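Local coordinates for protein sugar phosphate isomerase/epimerase (Parabacteroides distasonis, PDB 3L23) that binds a magnesium ion within a TIM barrel and probably acts as an isomerase or epimerase on sugar phosphates, at residues K45-G50 against D271-L276; I75-V80 against C122-Q127. One frame throughout, in Å; residues are numbered along the deposited sequence.

After strand 16-18 and helix 31-40 the chain forms strand 45-52, then its parallel neighbour, strand 74-79. Contact 2 closes first. Residues 75-80 pair with 122-127 after a crossover through helix 103-119, which gives one beta-alpha-beta unit of the barrel wall. The chain continues round the wall through strands 162-165, 211-216 and 238-243 to strand 272-274. There contact 1 closes the larger loop, across the interior, between 45-50 and 271-276. Contact 2 thus falls wholly within the span of contact 1. The two also touch: Glu47 OE2 lies 2.8 Å from Ser77 OG, and Asp271 OD2 lies 2.6 Å from Tyr124 OH, both probable hydrogen bonds.

Contact 1: K45-G50 against D271-L276; sequences KLELAG and DYFVEL. With MG (magnesium ion), chain B; EDO (1,2-ethanediol), chain F.
Glu47 and Phe273 meet in a buried side-chain contact inside a TIM barrel of the xylose isomerase-like kind. The strands that carry them, 45-48 and 272-274, run at 77° to each other, with axes 7.7 Å apart at closest approach. No backbone hydrogen bond links the two segments. The centre of the contact is a CH-pi interaction. Glu47 CB sits over the middle of one face of the Phe273 ring, 3.7 Å from its centroid. The two side chains cross at about a right angle. Glu47 CG is anti to the backbone N (chi1 -178°), and the extended chain carries the carboxylate along to stack on the same ring, the two planes 29° apart. Glu47 OE2 lies 3.7 Å from Phe273 CD2. Hydrogen bonds from His242 and Gln18 to OE1, together with one between OE2 and Ser77, fix the rotation of the carboxylate. His242 is a metal ligand, so Glu47 is a second-shell residue. An alanine in place of Phe273 would probably open a gap beneath Glu47 and leave its carboxylate without the ring it stacks on. Near the N-terminal ends of the two segments, Lys45 NZ forms a salt bridge with Asp271 OD1 at 2.6 Å, meeting the oxygen nearly along its C-O axis. The lysine chain bends at chi3, which places CE. NZ also donates to both oxygens of an ethanediol, probably from the crystallisation liquor. The ethanediol O1 in turn bonds the backbone N and O of Tyr272. Beyond Phe273 lies the metal site, completed by His165, Asp216 and His242. Glu275 OE1 binds magnesium at 2.0 Å, while OE2 accepts a hydrogen bond of 2.7 Å from the oxygen of metal-bound water 1.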
loop_
_atom_site.group_PDB
_atom_site.type_symbol
_atom_site.label_atom_id
_atom_site.label_comp_id
_atom_site.label_asym_id
_atom_site.label_seq_id
_atom_site.Cartn_x
_atom_site.Cartn_y
_atom_site.Cartn_z
ATOM N N LYS A 45 -5.366 -11.421 -7.922
ATOM C CA LYS A 45 -5.780 -10.127 -7.440
ATOM C C LYS A 45 -4.655 -9.100 -7.590
ATOM O O LYS A 45 -3.484 -9.383 -7.298
ATOM C CB LYS A 45 -6.193 -10.247 -5.952
ATOM C CG LYS A 45 -7.445 -11.084 -5.759
ATOM C CD LYS A 45 -7.581 -11.681 -4.361
ATOM C CE LYS A 45 -7.868 -10.634 -3.293
ATOM N NZ LYS A 45 -8.232 -11.279 -1.946
ATOM N N LEU A 46 -5.000 -7.902 -8.037
ATOM C CA LEU A 46 -4.014 -6.838 -8.271
ATOM C C LEU A 46 -4.236 -5.642 -7.369
ATOM O O LEU A 46 -5.371 -5.295 -7.105
ATOM C CB LEU A 46 -4.102 -6.347 -9.690
ATOM C CG LEU A 46 -3.838 -7.390 -10.779
ATOM C CD1 LEU A 46 -3.994 -6.702 -12.154
ATOM C CD2 LEU A 46 -2.478 -8.106 -10.633
ATOM N N GLU A 47 -3.140 -5.067 -6.885
ATOM C CA GLU A 47 -3.141 -3.731 -6.338
ATOM C C GLU A 47 -2.325 -2.901 -7.314
ATOM O O GLU A 47 -1.162 -3.252 -7.643
ATOM C CB GLU A 47 -2.517 -3.699 -4.977
ATOM C CG GLU A 47 -2.542 -2.293 -4.330
ATOM C CD GLU A 47 -1.993 -2.386 -2.933
ATOM O OE1 GLU A 47 -0.766 -2.639 -2.811
ATOM O OE2 GLU A 47 -2.789 -2.248 -1.969
ATOM N N LEU A 48 -2.943 -1.820 -7.802
ATOM C CA LEU A 48 -2.332 -0.949 -8.800
ATOM C C LEU A 48 -1.266 -0.026 -8.198
ATOM O O LEU A 48 -1.230 0.207 -6.984
ATOM C CB LEU A 48 -3.407 -0.085 -9.460
ATOM C CG LEU A 48 -4.636 -0.767 -10.032
ATOM C CD1 LEU A 48 -5.618 0.292 -10.581
ATOM C CD2 LEU A 48 -4.227 -1.795 -11.113
ATOM N N ALA A 49 -0.390 0.452 -9.073
ATOM C CA ALA A 49 0.488 1.566 -8.806
ATOM C C ALA A 49 0.493 2.326 -10.087
ATOM O O ALA A 49 0.131 1.779 -11.145
ATOM C CB ALA A 49 1.886 1.113 -8.479
ATOM N N GLY A 50 0.860 3.594 -10.030
ATOM C CA GLY A 50 1.016 4.351 -11.275
ATOM C C GLY A 50 -0.259 4.919 -11.875
ATOM O O GLY A 50 -0.262 5.331 -13.048
ATOM N N ASP A 271 -7.343 -9.755 2.706
ATOM C CA ASP A 271 -6.620 -9.354 1.521
ATOM C C ASP A 271 -5.161 -9.099 1.826
ATOM O O ASP A 271 -4.840 -8.451 2.803
ATOM C CB ASP A 271 -7.265 -8.082 0.943
ATOM C CG ASP A 271 -8.652 -8.358 0.367
ATOM O OD1 ASP A 271 -8.716 -9.143 -0.612
ATOM O OD2 ASP A 271 -9.630 -7.803 0.901
ATOM N N TYR A 272 -4.288 -9.632 0.973
ATOM C CA TYR A 272 -2.899 -9.304 1.006
ATOM C C TYR A 272 -2.354 -9.206 -0.405
ATOM O O TYR A 272 -2.920 -9.774 -1.359
ATOM C CB TYR A 272 -2.067 -10.296 1.841
ATOM C CG TYR A 272 -1.887 -11.656 1.208
ATOM C CD1 TYR A 272 -0.871 -11.922 0.300
ATOM C CD2 TYR A 272 -2.724 -12.698 1.534
ATOM C CE1 TYR A 272 -0.697 -13.172 -0.262
ATOM C CE2 TYR A 272 -2.554 -13.944 0.952
ATOM C CZ TYR A 272 -1.519 -14.172 0.071
ATOM O OH TYR A 272 -1.339 -15.421 -0.519
ATOM N N PHE A 273 -1.260 -8.461 -0.518
ATOM C CA PHE A 273 -0.519 -8.295 -1.776
ATOM C C PHE A 273 0.971 -8.565 -1.610
ATOM O O PHE A 273 1.629 -8.063 -0.686
ATOM C CB PHE A 273 -0.726 -6.902 -2.334
ATOM C CG PHE A 273 -2.164 -6.589 -2.550
ATOM C CD1 PHE A 273 -2.821 -7.109 -3.641
ATOM C CD2 PHE A 273 -2.902 -5.940 -1.576
ATOM C CE1 PHE A 273 -4.184 -6.895 -3.815
ATOM C CE2 PHE A 273 -4.242 -5.692 -1.740
ATOM C CZ PHE A 273 -4.909 -6.200 -2.862
ATOM N N VAL A 274 1.482 -9.382 -2.521
ATOM C CA VAL A 274 2.921 -9.592 -2.667
ATOM C C VAL A 274 3.604 -8.352 -3.181
ATOM O O VAL A 274 3.137 -7.703 -4.125
ATOM C CB VAL A 274 3.222 -10.792 -3.660
ATOM C CG1 VAL A 274 4.690 -10.786 -4.113
ATOM C CG2 VAL A 274 2.781 -12.103 -3.017
ATOM N N GLU A 275 4.749 -8.030 -2.583
ATOM C CA GLU A 275 5.577 -6.954 -3.065
ATOM C C GLU A 275 7.026 -7.381 -3.165
ATOM O O GLU A 275 7.523 -8.133 -2.306
ATOM C CB GLU A 275 5.450 -5.750 -2.146
ATOM C CG GLU A 275 6.291 -4.606 -2.653
ATOM C CD GLU A 275 6.033 -3.320 -1.927
ATOM O OE1 GLU A 275 5.611 -3.339 -0.775
ATOM O OE2 GLU A 275 6.283 -2.259 -2.522
ATOM N N LEU A 276 7.701 -6.928 -4.226
ATOM C CA LEU A 276 9.111 -7.236 -4.456
ATOM C C LEU A 276 9.813 -5.974 -4.938
ATOM O O LEU A 276 9.400 -5.397 -5.936
ATOM C CB LEU A 276 9.231 -8.358 -5.503
ATOM C CG LEU A 276 10.614 -8.837 -5.852
ATOM C CD1 LEU A 276 11.194 -9.560 -4.640
ATOM C CD2 LEU A 276 10.617 -9.674 -7.142
HETATM MG MG MG B . 4.737 -2.105 0.518
HETATM C C1 EDO F . -4.855 -12.297 -1.516
HETATM O O1 EDO F . -5.449 -10.988 -1.390
HETATM C C2 EDO F . -5.521 -13.274 -0.564
HETATM O O2 EDO F . -6.873 -13.405 -0.970
HETATM O O HOH W 1 4.348 -0.745 -1.377
HETATM O O HOH W 2 6.472 -0.871 0.522
#

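Contact 2: I75-V80 against C122-Q127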
loop_
_atom_site.group_PDB
_atom_site.type_symbol
_atom_site.label_atom_id
_atom_site.label_comp_id
_atom_site.label_asym_id
_atom_site.label_seq_id
_atom_site.Cartn_x
_atom_site.Cartn_y
_atom_site.Cartn_z
ATOM N N ILE A 75 -8.883 -6.328 -10.190
ATOM C CA ILE A 75 -8.319 -5.164 -9.523
ATOM C C ILE A 75 -9.073 -4.931 -8.219
ATOM O O ILE A 75 -10.284 -4.680 -8.226
ATOM C CB ILE A 75 -8.379 -3.900 -10.424
ATOM C CG1 ILE A 75 -7.595 -4.121 -11.736
ATOM C CG2 ILE A 75 -7.886 -2.670 -9.669
ATOM C CD1 ILE A 75 -7.847 -2.989 -12.741
ATOM N N ILE A 76 -8.346 -5.053 -7.107
ATOM C CA ILE A 76 -8.885 -4.961 -5.749
ATOM C C ILE A 76 -8.481 -3.678 -5.042
ATOM O O ILE A 76 -9.228 -3.147 -4.223
ATOM C CB ILE A 76 -8.340 -6.144 -4.893
ATOM C CG1 ILE A 76 -8.730 -7.484 -5.519
ATOM C CG2 ILE A 76 -8.787 -6.081 -3.396
ATOM C CD1 ILE A 76 -10.218 -7.669 -5.752
ATOM N N SER A 77 -7.288 -3.176 -5.345
ATOM C CA SER A 77 -6.738 -2.067 -4.614
ATOM C C SER A 77 -5.861 -1.213 -5.507
ATOM O O SER A 77 -5.486 -1.604 -6.615
ATOM C CB SER A 77 -5.938 -2.614 -3.421
ATOM O OG SER A 77 -5.411 -1.602 -2.605
ATOM N N SER A 78 -5.574 -0.017 -5.034
ATOM C CA SER A 78 -4.720 0.923 -5.762
ATOM C C SER A 78 -3.971 1.855 -4.814
ATOM O O SER A 78 -4.565 2.379 -3.881
ATOM C CB SER A 78 -5.558 1.748 -6.750
ATOM O OG SER A 78 -4.799 2.669 -7.524
ATOM N N HIS A 79 -2.684 2.073 -5.123
ATOM C CA HIS A 79 -1.792 2.991 -4.439
ATOM C C HIS A 79 -1.727 4.295 -5.166
ATOM O O HIS A 79 -1.346 4.352 -6.314
ATOM C CB HIS A 79 -0.367 2.450 -4.356
ATOM C CG HIS A 79 -0.139 1.570 -3.192
ATOM N ND1 HIS A 79 1.121 1.298 -2.703
ATOM C CD2 HIS A 79 -1.007 0.912 -2.397
ATOM C CE1 HIS A 79 1.011 0.503 -1.655
ATOM N NE2 HIS A 79 -0.265 0.247 -1.451
ATOM N N VAL A 80 -2.074 5.371 -4.476
ATOM C CA VAL A 80 -2.061 6.670 -5.078
ATOM C C VAL A 80 -1.527 7.694 -4.076
ATOM O O VAL A 80 -1.699 7.536 -2.872
ATOM C CB VAL A 80 -3.477 7.102 -5.528
ATOM C CG1 VAL A 80 -4.023 6.127 -6.601
ATOM C CG2 VAL A 80 -4.425 7.204 -4.311
ATOM N N CYS A 122 -12.715 -0.633 -7.767
ATOM C CA CYS A 122 -11.638 -0.891 -6.870
ATOM C C CYS A 122 -12.144 -0.841 -5.418
ATOM O O CYS A 122 -12.816 0.133 -5.001
ATOM C CB CYS A 122 -10.562 0.137 -7.208
ATOM S SG CYS A 122 -9.030 -0.256 -6.661
ATOM N N LYS A 123 -11.899 -1.896 -4.652
ATOM C CA LYS A 123 -12.397 -1.968 -3.268
ATOM C C LYS A 123 -11.667 -1.048 -2.280
ATOM O O LYS A 123 -12.314 -0.448 -1.390
ATOM C CB LYS A 123 -12.372 -3.422 -2.780
ATOM C CG LYS A 123 -12.674 -3.563 -1.303
ATOM C CD LYS A 123 -12.880 -4.977 -0.888
ATOM C CE LYS A 123 -13.319 -5.030 0.569
ATOM N NZ LYS A 123 -13.781 -6.387 0.968
ATOM N N TYR A 124 -10.331 -1.016 -2.396
ATOM C CA TYR A 124 -9.466 -0.192 -1.567
ATOM C C TYR A 124 -8.744 0.887 -2.370
ATOM O O TYR A 124 -8.263 0.617 -3.463
ATOM C CB TYR A 124 -8.407 -1.057 -0.905
ATOM C CG TYR A 124 -8.915 -2.261 -0.127
ATOM C CD1 TYR A 124 -9.385 -2.120 1.147
ATOM C CD2 TYR A 124 -8.850 -3.534 -0.670
ATOM C CE1 TYR A 124 -9.802 -3.200 1.884
ATOM C CE2 TYR A 124 -9.280 -4.641 0.047
ATOM C CZ TYR A 124 -9.743 -4.467 1.328
ATOM O OH TYR A 124 -10.181 -5.559 2.040
ATOM N N LEU A 125 -8.649 2.076 -1.773
ATOM C CA LEU A 125 -7.864 3.208 -2.286
ATOM C C LEU A 125 -6.932 3.608 -1.143
ATOM O O LEU A 125 -7.391 3.950 -0.042
ATOM C CB LEU A 125 -8.785 4.356 -2.697
ATOM C CG LEU A 125 -8.119 5.497 -3.458
ATOM C CD1 LEU A 125 -7.412 5.027 -4.716
ATOM C CD2 LEU A 125 -9.144 6.623 -3.769
ATOM N N ILE A 126 -5.623 3.548 -1.404
ATOM C CA ILE A 126 -4.599 3.588 -0.347
ATOM C C ILE A 126 -3.472 4.570 -0.688
ATOM O O ILE A 126 -2.980 4.593 -1.807
ATOM C CB ILE A 126 -4.007 2.182 -0.111
ATOM C CG1 ILE A 126 -5.080 1.218 0.420
ATOM C CG2 ILE A 126 -2.799 2.223 0.834
ATOM C CD1 ILE A 126 -4.751 -0.279 0.510
ATOM N N GLN A 127 -3.115 5.413 0.283
ATOM C CA GLN A 127 -1.955 6.315 0.210
ATOM C C GLN A 127 -0.754 5.587 0.810
ATOM O O GLN A 127 -0.818 5.165 1.967
ATOM C CB GLN A 127 -2.197 7.598 0.979
ATOM C CG GLN A 127 -0.978 8.486 0.965
ATOM C CD GLN A 127 -1.268 9.825 1.538
ATOM O OE1 GLN A 127 -2.405 10.320 1.431
ATOM N NE2 GLN A 127 -0.249 10.451 2.146
HETATM O O HOH W 3 -12.360 -4.537 -6.409
#
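Ile75 touches Cys122 through CG2, 4.0 Å from SG. A water donates to Ile75 O and is weakly bonded to Lys123 N. Ile76 O accepts Tyr124 N at 3.0 Å and, weakly, Lys123 N. Ile76 CG2 sits at the edge of the Tyr124 ring, in its plane, 3.7 Å from CD2, while Lys123 CG covers one face over the centre. Ser77 OG, the hydroxyl that Glu47 holds, is anti to the backbone N (chi1 -177°) and lies 3.4 Å from Ile126 CD1. Strands 75-79 and 124-127 are parallel neighbours in the TIM barrel wall, at 20° to each other. Ser78 N reaches Tyr124 O by a weak bond, but Ser78 O takes Ile126 N at 2.9 Å, nearly straight on to the carbonyl. Ser78 OG turns to His117 on helix 103-119. His79 faces the barrel interior, beside the metal ligands His165 and His242. Its CD2 is 3.9 Å from Ile126 CG2, and its NE2 is hydrogen-bonded to Glu214. Val80 N donates to Ile126 O at 2.9 Å. The Val80 side chain crosses that of Leu125 at about a right angle, CG2 against CD1, and Val80 O receives a CA-H...O contact of 3.3 Å from Gln127 CA.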